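Alpha/beta hydrolase fold-3 domain-containing protein (Enterococcus faecalis, PDB 2QRU) is of unknown function but adopts the alpha/beta hydrolase fold and probably acts as a hydrolase. Local coordinates at residues Y133-E141 and L191-L202; D204-S215 and S229-S239. All blocks are in the same frame, centred on the assembly; numbering follows the deposited sequence. Where two conformers were deposited one is given.

Overall arrangement
The two contacts follow one another along the chain: contact 1 joins two loops, one (133-141) after strand 127-130 and the other (191-202) ahead of helix 204-208, and contact 2 then begins on that helix. Contact 2 sets helix 204-208 and strand 213-218 against helix 227-235, within the beta-alpha-beta unit that ends on strand 240-244, an outermost strand of the sheet. Their centres lie about 19 Å apart, yet they meet at Thr-134, whose OG1 is 3.4 Å from Lys-231 CE and whose CG2 also packs on Ile-232 and Leu-207. Through Thr-134, the region between strands 127-130 and 213-218 is thus packed directly onto the last beta-alpha-beta unit of the hydrolase core.

Contact 1. Residues Y133-E141 and L191-L202; sequences YTDLEFIKE and LPENGDWSAYAL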
loop_
_atom_site.group_PDB
_atom_site.type_symbol
_atom_site.label_atom_id
_atom_site.label_comp_id
_atom_site.label_asym_id
_atom_site.label_seq_id
_atom_site.Cartn_x
_atom_site.Cartn_y
_atom_site.Cartn_z
ATOM N N TYR A 133 7.285 -1.247 3.422
ATOM C CA TYR A 133 8.728 -1.023 3.453
ATOM C C TYR A 133 9.033 0.439 3.201
ATOM O O TYR A 133 8.166 1.169 2.693
ATOM C CB TYR A 133 9.421 -1.937 2.462
ATOM C CG TYR A 133 8.718 -2.169 1.146
ATOM C CD1 TYR A 133 7.785 -3.219 1.002
ATOM C CD2 TYR A 133 9.026 -1.389 0.012
ATOM C CE1 TYR A 133 7.142 -3.462 -0.231
ATOM C CE2 TYR A 133 8.375 -1.626 -1.199
ATOM C CZ TYR A 133 7.466 -2.677 -1.322
ATOM O OH TYR A 133 6.841 -2.946 -2.530
ATOM N N THR A 134 10.267 0.856 3.544
ATOM C CA THR A 134 10.623 2.270 3.573
ATOM C C THR A 134 11.657 2.581 2.472
ATOM O O THR A 134 11.972 3.742 2.225
ATOM C CB THR A 134 11.252 2.641 4.943
ATOM O OG1 THR A 134 12.269 1.681 5.253
ATOM C CG2 THR A 134 10.190 2.653 6.058
ATOM N N ASP A 135 12.173 1.533 1.840
ATOM C CA ASP A 135 13.124 1.666 0.739
ATOM C C ASP A 135 13.027 0.393 -0.105
ATOM O O ASP A 135 12.269 -0.524 0.226
ATOM C CB ASP A 135 14.547 1.977 1.263
ATOM C CG ASP A 135 15.170 0.827 2.032
ATOM O OD1 ASP A 135 15.156 -0.318 1.518
ATOM O OD2 ASP A 135 15.703 1.069 3.144
ATOM N N LEU A 136 13.765 0.374 -1.214
ATOM C CA LEU A 136 13.674 -0.727 -2.162
ATOM C C LEU A 136 14.922 -1.639 -2.112
ATOM O O LEU A 136 15.091 -2.523 -2.971
ATOM C CB LEU A 136 13.445 -0.149 -3.575
ATOM C CG LEU A 136 12.141 0.674 -3.686
ATOM C CD1 LEU A 136 12.077 1.361 -5.046
ATOM C CD2 LEU A 136 10.911 -0.175 -3.437
ATOM N N GLU A 137 15.776 -1.470 -1.089
ATOM C CA GLU A 137 17.072 -2.186 -1.087
ATOM C C GLU A 137 16.872 -3.696 -1.087
ATOM O O GLU A 137 17.648 -4.437 -1.681
ATOM C CB GLU A 137 17.928 -1.797 0.118
ATOM C CG GLU A 137 18.238 -0.330 0.161
ATOM C CD GLU A 137 18.976 0.120 -1.087
ATOM O OE1 GLU A 137 19.963 -0.548 -1.474
ATOM O OE2 GLU A 137 18.533 1.116 -1.678
ATOM N N PHE A 138 15.811 -4.151 -0.418
ATOM C CA PHE A 138 15.607 -5.585 -0.235
ATOM C C PHE A 138 15.392 -6.333 -1.573
ATOM O O PHE A 138 15.589 -7.549 -1.648
ATOM C CB PHE A 138 14.461 -5.841 0.763
ATOM C CG PHE A 138 13.112 -5.472 0.219
ATOM C CD1 PHE A 138 12.679 -4.156 0.277
ATOM C CD2 PHE A 138 12.278 -6.426 -0.343
ATOM C CE1 PHE A 138 11.472 -3.790 -0.250
ATOM C CE2 PHE A 138 11.039 -6.077 -0.859
ATOM C CZ PHE A 138 10.635 -4.748 -0.819
ATOM N N ILE A 139 14.999 -5.622 -2.629
ATOM C CA ILE A 139 14.757 -6.302 -3.916
ATOM C C ILE A 139 16.070 -6.666 -4.636
ATOM O O ILE A 139 16.052 -7.362 -5.657
ATOM C CB ILE A 139 13.779 -5.535 -4.873
ATOM C CG1 ILE A 139 14.464 -4.383 -5.607
ATOM C CG2 ILE A 139 12.528 -5.080 -4.111
ATOM C CD1 ILE A 139 13.538 -3.625 -6.573
ATOM N N LYS A 140 17.191 -6.202 -4.079
ATOM C CA LYS A 140 18.520 -6.550 -4.600
ATOM C C LYS A 140 18.907 -7.957 -4.161
ATOM O O LYS A 140 19.760 -8.608 -4.790
ATOM C CB LYS A 140 19.555 -5.557 -4.097
ATOM C CG LYS A 140 19.475 -4.165 -4.703
ATOM C CD LYS A 140 20.471 -3.217 -4.009
ATOM C CE LYS A 140 20.531 -1.840 -4.682
ATOM N NZ LYS A 140 21.353 -0.877 -3.897
ATOM N N GLU A 141 18.303 -8.403 -3.049
ATOM C CA GLU A 141 18.503 -9.740 -2.460
ATOM C C GLU A 141 17.713 -10.793 -3.269
ATOM O O GLU A 141 16.566 -10.536 -3.659
ATOM C CB GLU A 141 18.029 -9.770 -0.975
ATOM C CG GLU A 141 18.708 -8.768 0.027
ATOM C CD GLU A 141 17.889 -8.457 1.338
ATOM O OE1 GLU A 141 17.126 -9.307 1.868
ATOM O OE2 GLU A 141 18.023 -7.330 1.864
ATOM N N LEU A 191 14.465 1.929 -11.694
ATOM C CA LEU A 191 15.489 2.295 -10.683
ATOM C C LEU A 191 16.874 2.495 -11.330
ATOM O O LEU A 191 17.195 1.815 -12.296
ATOM C CB LEU A 191 15.602 1.234 -9.603
ATOM C CG LEU A 191 14.286 0.979 -8.854
ATOM C CD1 LEU A 191 14.444 -0.068 -7.758
ATOM C CD2 LEU A 191 13.802 2.280 -8.252
ATOM N N PRO A 192 17.672 3.436 -10.803
ATOM C CA PRO A 192 19.024 3.696 -11.343
ATOM C C PRO A 192 19.859 2.420 -11.506
ATOM O O PRO A 192 19.968 1.601 -10.582
ATOM C CB PRO A 192 19.651 4.606 -10.274
ATOM C CG PRO A 192 18.459 5.352 -9.714
ATOM C CD PRO A 192 17.351 4.328 -9.672
ATOM N N GLU A 193 20.483 2.260 -12.667
ATOM C CA GLU A 193 21.277 1.069 -12.921
ATOM C C GLU A 193 22.498 0.986 -12.025
ATOM O O GLU A 193 23.059 -0.101 -11.846
ATOM C CB GLU A 193 21.678 0.983 -14.399
ATOM C CG GLU A 193 20.478 0.670 -15.244
ATOM C CD GLU A 193 20.733 0.651 -16.737
ATOM O OE1 GLU A 193 21.840 1.045 -17.214
ATOM O OE2 GLU A 193 19.780 0.219 -17.432
ATOM N N ASN A 194 22.916 2.115 -11.463
ATOM C CA ASN A 194 24.107 2.135 -10.618
ATOM C C ASN A 194 23.833 1.661 -9.180
ATOM O O ASN A 194 24.762 1.622 -8.353
ATOM C CB ASN A 194 24.766 3.520 -10.640
ATOM C CG ASN A 194 24.044 4.538 -9.768
ATOM O OD1 ASN A 194 22.898 4.342 -9.366
ATOM N ND2 ASN A 194 24.729 5.643 -9.472
ATOM N N GLY A 195 22.573 1.324 -8.884
ATOM C CA GLY A 195 22.194 0.777 -7.576
ATOM C C GLY A 195 22.068 1.799 -6.465
ATOM O O GLY A 195 21.735 1.448 -5.337
ATOM N N ASP A 196 22.342 3.067 -6.764
ATOM C CA ASP A 196 22.109 4.123 -5.798
ATOM C C ASP A 196 20.634 4.500 -5.836
ATOM O O ASP A 196 20.179 5.272 -6.704
ATOM C CB ASP A 196 23.015 5.348 -6.057
ATOM C CG ASP A 196 22.745 6.487 -5.077
ATOM O OD1 ASP A 196 21.847 6.348 -4.218
ATOM O OD2 ASP A 196 23.407 7.544 -5.172
ATOM N N TRP A 197 19.873 3.908 -4.913
ATOM C CA TRP A 197 18.418 4.116 -4.867
ATOM C C TRP A 197 18.024 4.981 -3.689
ATOM O O TRP A 197 16.900 4.889 -3.165
ATOM C CB TRP A 197 17.681 2.773 -4.831
ATOM C CG TRP A 197 18.008 1.878 -5.984
ATOM C CD1 TRP A 197 18.573 2.239 -7.191
ATOM C CD2 TRP A 197 17.743 0.478 -6.070
ATOM N NE1 TRP A 197 18.715 1.140 -7.992
ATOM C CE2 TRP A 197 18.205 0.046 -7.340
ATOM C CE3 TRP A 197 17.152 -0.459 -5.200
ATOM C CZ2 TRP A 197 18.099 -1.281 -7.760
ATOM C CZ3 TRP A 197 17.063 -1.781 -5.608
ATOM C CH2 TRP A 197 17.516 -2.178 -6.890
ATOM N N SER A 198 18.953 5.839 -3.270
ATOM C CA SER A 198 18.734 6.681 -2.111
ATOM C C SER A 198 17.504 7.568 -2.296
ATOM O O SER A 198 16.818 7.858 -1.324
ATOM C CB SER A 198 19.981 7.528 -1.802
ATOM O OG SER A 198 20.360 8.213 -2.962
ATOM N N ALA A 199 17.200 7.995 -3.528
ATOM C CA ALA A 199 16.022 8.869 -3.729
ATOM C C ALA A 199 14.716 8.152 -3.391
ATOM O O ALA A 199 13.697 8.792 -3.143
ATOM C CB ALA A 199 15.956 9.405 -5.153
ATOM N N TYR A 200 14.765 6.820 -3.376
ATOM C CA TYR A 200 13.579 5.989 -3.171
ATOM C C TYR A 200 13.449 5.525 -1.727
ATOM O O TYR A 200 12.484 4.809 -1.385
ATOM C CB TYR A 200 13.653 4.777 -4.097
ATOM C CG TYR A 200 13.644 5.167 -5.555
ATOM C CD1 TYR A 200 14.825 5.540 -6.214
ATOM C CD2 TYR A 200 12.432 5.222 -6.273
ATOM C CE1 TYR A 200 14.813 5.922 -7.544
ATOM C CE2 TYR A 200 12.417 5.595 -7.621
ATOM C CZ TYR A 200 13.613 5.953 -8.244
ATOM O OH TYR A 200 13.613 6.336 -9.579
ATOM N N ALA A 201 14.407 5.938 -0.895
ATOM C CA ALA A 201 14.463 5.532 0.510
ATOM C C ALA A 201 14.038 6.639 1.456
ATOM O O ALA A 201 14.426 7.802 1.266
ATOM C CB ALA A 201 15.861 5.102 0.844
ATOM N N LEU A 202 13.301 6.274 2.506
ATOM C CA LEU A 202 12.950 7.213 3.568
ATOM C C LEU A 202 13.945 7.066 4.699
ATOM O O LEU A 202 14.157 5.955 5.206
ATOM C CB LEU A 202 11.525 6.955 4.066
ATOM C CG LEU A 202 10.469 7.153 2.970
ATOM C CD1 LEU A 202 9.168 6.489 3.393
ATOM C CD2 LEU A 202 10.276 8.637 2.683
HETATM O O HOH W 1 14.649 3.005 4.790
HETATM O O HOH W 2 16.034 2.279 -1.842
HETATM O O HOH W 3 20.673 2.393 -2.582
#
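Lys-140 lies over one face of the Trp-197 indole, its CE 3.5 Å from the six-membered ring centroid, while Leu-191 CD1 sits over the opposite face. The lysine chain, straight from CG onward, runs antiparallel to the tryptophan side chain and carries NZ to a lone pair of Gly-195 O (2.8 Å); NZ also makes a cation-pi contact with the Trp-197 six-membered ring and a salt bridge with Glu-137 OE1. At the indole rim, Leu-136 O comes within 3.4 Å of Trp-197 CZ3. Ile-139 CD1 and Leu-191 CD1 meet tip to tip, and Leu-136 CD1 reaches Leu-191 CD2 and Tyr-200 CB. Leu-202 N donates to Thr-134 O (2.9 Å, 161°).

Farther out, Trp-197 NE1 donates to Pro-192 O (2.9 Å), only 1° out of the ring plane, which, with the packing on both faces, helps to set the indole's rotation. Pro-192 O also accepts from Gly-195 N, closing a type I turn. Glu-137 OE2 takes bonds from two waters that continue to Trp-197 N and O. Asp-135 OD1 accepts from Glu-137 N in an Asx turn and from Tyr-228 OH. This is loop-to-loop packing in the insertion between strands 127-130 and 213-218 of an alpha/beta hydrolase fold.

Contact 2. Residues D204-S215 and S229-S239; sequences DETLKTFPPCFS and SKKIGRTIPES
Ser-229 O takes a hydrogen bond from Ser-215 OG (2.7 Å) and a second from Gly-233 N, so the strand serine binds a carbonyl already used within the helix. With OG of Ser-215 opposite its own backbone N (chi1 -179°), the hydroxyl faces the helix; Asn-129 bonds both this hydroxyl and Ser-229 OG. Two residues on, the aliphatic part of Lys-231 crosses Leu-207 and Asp-204 at about right angles, with CD 3.3 Å from Asp-204 OD1. Its chain bends at chi3 (70°); NZ makes a long salt bridge to Asp-204 OD1, and a water taking a bond from NZ lies 2.7 Å from that OD1. Ile-232 sends CG2 to Cys-213 SG (3.6 Å). At Gly-233 the backbone comes close to the strand, its N 3.6 Å from Ser-215 CB.

Strand 213-215 and helix 229-235 run nearly antiparallel, at 152°, with axes 7.3 Å apart: this is the first half of the right-handed beta-alpha-beta crossover to strand 240-244, in the parallel part of the hydrolase sheet.

Thr-235 turns CG2 onto Leu-207 CB and the stem of Lys-208, while its OG1 shares a water with Asp-204 OD2. Ile-236, just past the helix, is wedged among Leu-207, the 210-211 loop and the strand: CG1 lies near Leu-207 O, CG2 is pressed to 3.1 Å from Pro-211 O and also meets Phe-210 CB, and CD1 lies near Cys-213 CB and obliquely to the Phe-210 ring. The Pro-237 ring rests on Lys-208 O, and a water links Pro-237 O to Phe-210 O. Glu-238 O lies beside Pro-212 CB. Ser-239 OG accepts from Cys-213 N (2.8 Å) and donates to Pro-237 O from above its carbonyl plane.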
loop_
_atom_site.group_PDB
_atom_site.type_symbol
_atom_site.label_atom_id
_atom_site.label_comp_id
_atom_site.label_asym_id
_atom_site.label_seq_id
_atom_site.Cartn_x
_atom_site.Cartn_y
_atom_site.Cartn_z
ATOM N N ASP A 204 15.495 7.650 8.569
ATOM C CA ASP A 204 14.981 7.668 9.928
ATOM C C ASP A 204 14.539 9.070 10.322
ATOM O O ASP A 204 13.489 9.230 10.953
ATOM C CB ASP A 204 16.009 7.088 10.920
ATOM C CG ASP A 204 16.184 5.570 10.784
ATOM O OD1 ASP A 204 15.451 4.923 10.007
ATOM O OD2 ASP A 204 17.073 5.006 11.471
ATOM N N GLU A 205 15.363 10.068 9.972
ATOM C CA GLU A 205 15.039 11.474 10.182
ATOM C C GLU A 205 13.609 11.741 9.725
ATOM O O GLU A 205 12.766 12.208 10.494
ATOM C CB GLU A 205 16.004 12.355 9.386
ATOM C CG GLU A 205 15.824 13.849 9.641
ATOM C CD GLU A 205 16.975 14.705 9.108
ATOM O OE1 GLU A 205 17.469 15.565 9.862
ATOM O OE2 GLU A 205 17.379 14.527 7.937
ATOM N N THR A 206 13.356 11.432 8.460
ATOM C CA THR A 206 12.038 11.613 7.852
ATOM C C THR A 206 10.936 10.872 8.643
ATOM O O THR A 206 9.890 11.448 8.980
ATOM C CB THR A 206 12.061 11.218 6.342
ATOM O OG1 THR A 206 12.855 12.187 5.632
ATOM C CG2 THR A 206 10.633 11.187 5.717
ATOM N N LEU A 207 11.160 9.585 8.939
ATOM C CA LEU A 207 10.156 8.780 9.639
ATOM C C LEU A 207 9.832 9.388 10.995
ATOM O O LEU A 207 8.692 9.334 11.432
ATOM C CB LEU A 207 10.653 7.357 9.802
ATOM C CG LEU A 207 10.761 6.536 8.503
ATOM C CD1 LEU A 207 11.429 5.208 8.819
ATOM C CD2 LEU A 207 9.379 6.257 7.849
ATOM N N LYS A 208 10.832 9.983 11.651
ATOM C CA LYS A 208 10.636 10.624 12.973
ATOM C C LYS A 208 9.637 11.782 12.958
ATOM O O LYS A 208 9.118 12.147 14.005
ATOM C CB LYS A 208 11.981 11.064 13.572
ATOM C CG LYS A 208 12.766 9.865 14.040
ATOM C CD LYS A 208 14.130 10.271 14.605
ATOM C CE LYS A 208 14.876 9.005 14.997
ATOM N NZ LYS A 208 16.216 9.355 15.521
ATOM N N THR A 209 9.402 12.360 11.780
ATOM C CA THR A 209 8.420 13.434 11.597
ATOM C C THR A 209 6.984 12.944 11.280
ATOM O O THR A 209 6.054 13.780 11.193
ATOM C CB THR A 209 8.820 14.401 10.469
ATOM O OG1 THR A 209 8.591 13.793 9.194
ATOM C CG2 THR A 209 10.277 14.849 10.608
ATOM N N PHE A 210 6.811 11.630 11.128
ATOM C CA PHE A 210 5.536 11.080 10.658
ATOM C C PHE A 210 4.502 10.973 11.792
ATOM O O PHE A 210 4.877 10.904 12.989
ATOM C CB PHE A 210 5.757 9.682 10.004
ATOM C CG PHE A 210 6.177 9.742 8.547
ATOM C CD1 PHE A 210 6.686 10.921 7.984
ATOM C CD2 PHE A 210 6.099 8.591 7.751
ATOM C CE1 PHE A 210 7.098 10.943 6.620
ATOM C CE2 PHE A 210 6.506 8.608 6.410
ATOM C CZ PHE A 210 7.001 9.778 5.845
ATOM N N PRO A 211 3.208 10.928 11.425
ATOM C CA PRO A 211 2.145 10.727 12.408
ATOM C C PRO A 211 2.075 9.246 12.889
ATOM O O PRO A 211 2.647 8.368 12.237
ATOM C CB PRO A 211 0.863 11.051 11.623
ATOM C CG PRO A 211 1.165 10.796 10.212
ATOM C CD PRO A 211 2.676 11.027 10.044
ATOM N N PRO A 212 1.318 8.972 13.979
ATOM C CA PRO A 212 1.316 7.619 14.567
ATOM C C PRO A 212 0.927 6.536 13.611
ATOM O O PRO A 212 -0.014 6.687 12.796
ATOM C CB PRO A 212 0.291 7.706 15.699
ATOM C CG PRO A 212 0.426 9.195 16.112
ATOM C CD PRO A 212 0.475 9.870 14.761
ATOM N N CYS A 213 1.643 5.428 13.723
ATOM C CA CYS A 213 1.453 4.333 12.811
ATOM C C CYS A 213 1.206 3.009 13.565
ATOM O O CYS A 213 1.873 2.740 14.624
ATOM C CB CYS A 213 2.706 4.241 11.922
ATOM S SG CYS A 213 2.605 2.824 10.765
ATOM N N PHE A 214 0.240 2.232 13.078
ATOM C CA PHE A 214 0.061 0.829 13.499
ATOM C C PHE A 214 0.680 -0.042 12.428
ATOM O O PHE A 214 0.280 0.008 11.246
ATOM C CB PHE A 214 -1.412 0.478 13.642
ATOM C CG PHE A 214 -1.650 -0.931 14.110
ATOM C CD1 PHE A 214 -1.605 -2.016 13.200
ATOM C CD2 PHE A 214 -1.902 -1.168 15.475
ATOM C CE1 PHE A 214 -1.849 -3.328 13.660
ATOM C CE2 PHE A 214 -2.119 -2.477 15.958
ATOM C CZ PHE A 214 -2.104 -3.559 15.059
ATOM N N SER A 215 1.693 -0.821 12.817
ATOM C CA SER A 215 2.525 -1.533 11.835
ATOM C C SER A 215 2.560 -3.014 12.182
ATOM O O SER A 215 2.721 -3.366 13.344
ATOM C CB SER A 215 3.966 -1.002 11.892
ATOM O OG SER A 215 4.812 -1.651 10.940
ATOM N N SER A 229 8.828 -3.424 8.873
ATOM C CA SER A 229 7.666 -3.079 9.683
ATOM C C SER A 229 8.039 -2.802 11.136
ATOM O O SER A 229 7.374 -2.017 11.795
ATOM C CB SER A 229 6.574 -4.153 9.549
ATOM O OG SER A 229 6.023 -4.109 8.237
ATOM N N LYS A 230 9.084 -3.451 11.638
ATOM C CA LYS A 230 9.595 -3.063 12.990
ATOM C C LYS A 230 10.025 -1.603 12.989
ATOM O O LYS A 230 9.649 -0.848 13.888
ATOM C CB LYS A 230 10.810 -3.890 13.418
ATOM C CG LYS A 230 10.428 -5.324 13.691
ATOM C CD LYS A 230 11.668 -6.124 13.993
ATOM C CE LYS A 230 11.348 -7.559 14.271
ATOM N NZ LYS A 230 12.596 -8.423 14.278
ATOM N N LYS A 231 10.843 -1.213 12.000
ATOM C CA LYS A 231 11.310 0.161 11.911
ATOM C C LYS A 231 10.114 1.109 11.808
ATOM O O LYS A 231 10.061 2.150 12.472
ATOM C CB LYS A 231 12.255 0.336 10.702
ATOM C CG LYS A 231 12.694 1.793 10.510
ATOM C CD LYS A 231 14.008 1.921 9.749
ATOM C CE LYS A 231 13.815 1.543 8.298
ATOM N NZ LYS A 231 15.088 1.887 7.583
ATOM N N ILE A 232 9.158 0.762 10.949
ATOM C CA ILE A 232 7.999 1.614 10.724
ATOM C C ILE A 232 7.196 1.803 12.019
ATOM O O ILE A 232 6.747 2.929 12.307
ATOM C CB ILE A 232 7.101 1.057 9.565
ATOM C CG1 ILE A 232 7.814 1.191 8.218
ATOM C CG2 ILE A 232 5.772 1.791 9.494
ATOM C CD1 ILE A 232 7.243 0.189 7.142
ATOM N N GLY A 233 7.028 0.754 12.809
ATOM C CA GLY A 233 6.234 0.896 14.031
ATOM C C GLY A 233 6.997 1.399 15.242
ATOM O O GLY A 233 6.406 1.666 16.294
ATOM N N ARG A 234 8.319 1.528 15.105
ATOM C CA ARG A 234 9.184 1.868 16.256
ATOM C C ARG A 234 9.908 3.210 16.054
ATOM O O ARG A 234 10.135 3.969 17.005
ATOM C CB ARG A 234 10.172 0.730 16.551
ATOM C CG ARG A 234 9.468 -0.449 17.174
ATOM C CD ARG A 234 10.344 -1.682 17.205
ATOM N NE ARG A 234 9.637 -2.799 17.826
ATOM C CZ ARG A 234 10.091 -4.049 17.875
ATOM N NH1 ARG A 234 11.257 -4.373 17.315
ATOM N NH2 ARG A 234 9.389 -4.997 18.509
ATOM N N THR A 235 10.239 3.519 14.807
ATOM C CA THR A 235 10.974 4.760 14.532
ATOM C C THR A 235 10.022 5.928 14.390
ATOM O O THR A 235 10.337 7.056 14.816
ATOM C CB THR A 235 11.843 4.577 13.277
ATOM O OG1 THR A 235 12.792 3.528 13.570
ATOM C CG2 THR A 235 12.603 5.854 12.959
ATOM N N ILE A 236 8.863 5.663 13.789
ATOM C CA ILE A 236 7.808 6.694 13.803
ATOM C C ILE A 236 7.361 6.857 15.270
ATOM O O ILE A 236 7.094 5.857 15.932
ATOM C CB ILE A 236 6.628 6.280 12.896
ATOM C CG1 ILE A 236 7.133 6.094 11.453
ATOM C CG2 ILE A 236 5.499 7.312 13.010
ATOM C CD1 ILE A 236 6.049 5.700 10.431
ATOM N N PRO A 237 7.319 8.094 15.801
ATOM C CA PRO A 237 6.934 8.222 17.233
ATOM C C PRO A 237 5.503 7.775 17.564
ATOM O O PRO A 237 4.620 7.793 16.677
ATOM C CB PRO A 237 7.038 9.741 17.490
ATOM C CG PRO A 237 7.959 10.230 16.447
ATOM C CD PRO A 237 7.651 9.422 15.232
ATOM N N GLU A 238 5.275 7.399 18.828
ATOM C CA GLU A 238 3.896 7.081 19.291
ATOM C C GLU A 238 3.229 5.977 18.449
ATOM O O GLU A 238 2.000 5.944 18.273
ATOM C CB GLU A 238 3.020 8.346 19.319
ATOM C CG GLU A 238 3.656 9.543 20.067
ATOM C CD GLU A 238 3.910 9.260 21.524
ATOM O OE1 GLU A 238 3.254 8.356 22.090
ATOM O OE2 GLU A 238 4.751 9.972 22.132
ATOM N N SER A 239 4.057 5.072 17.935
ATOM C CA SER A 239 3.610 4.013 17.032
ATOM C C SER A 239 3.695 2.644 17.689
ATOM O O SER A 239 4.249 2.483 18.806
ATOM C CB SER A 239 4.393 4.084 15.689
ATOM O OG SER A 239 4.103 5.324 15.015
HETATM O O HOH W 4 15.365 2.978 13.226
HETATM O O HOH W 5 15.052 4.552 7.390
HETATM O O HOH W 6 3.883 10.115 15.411
#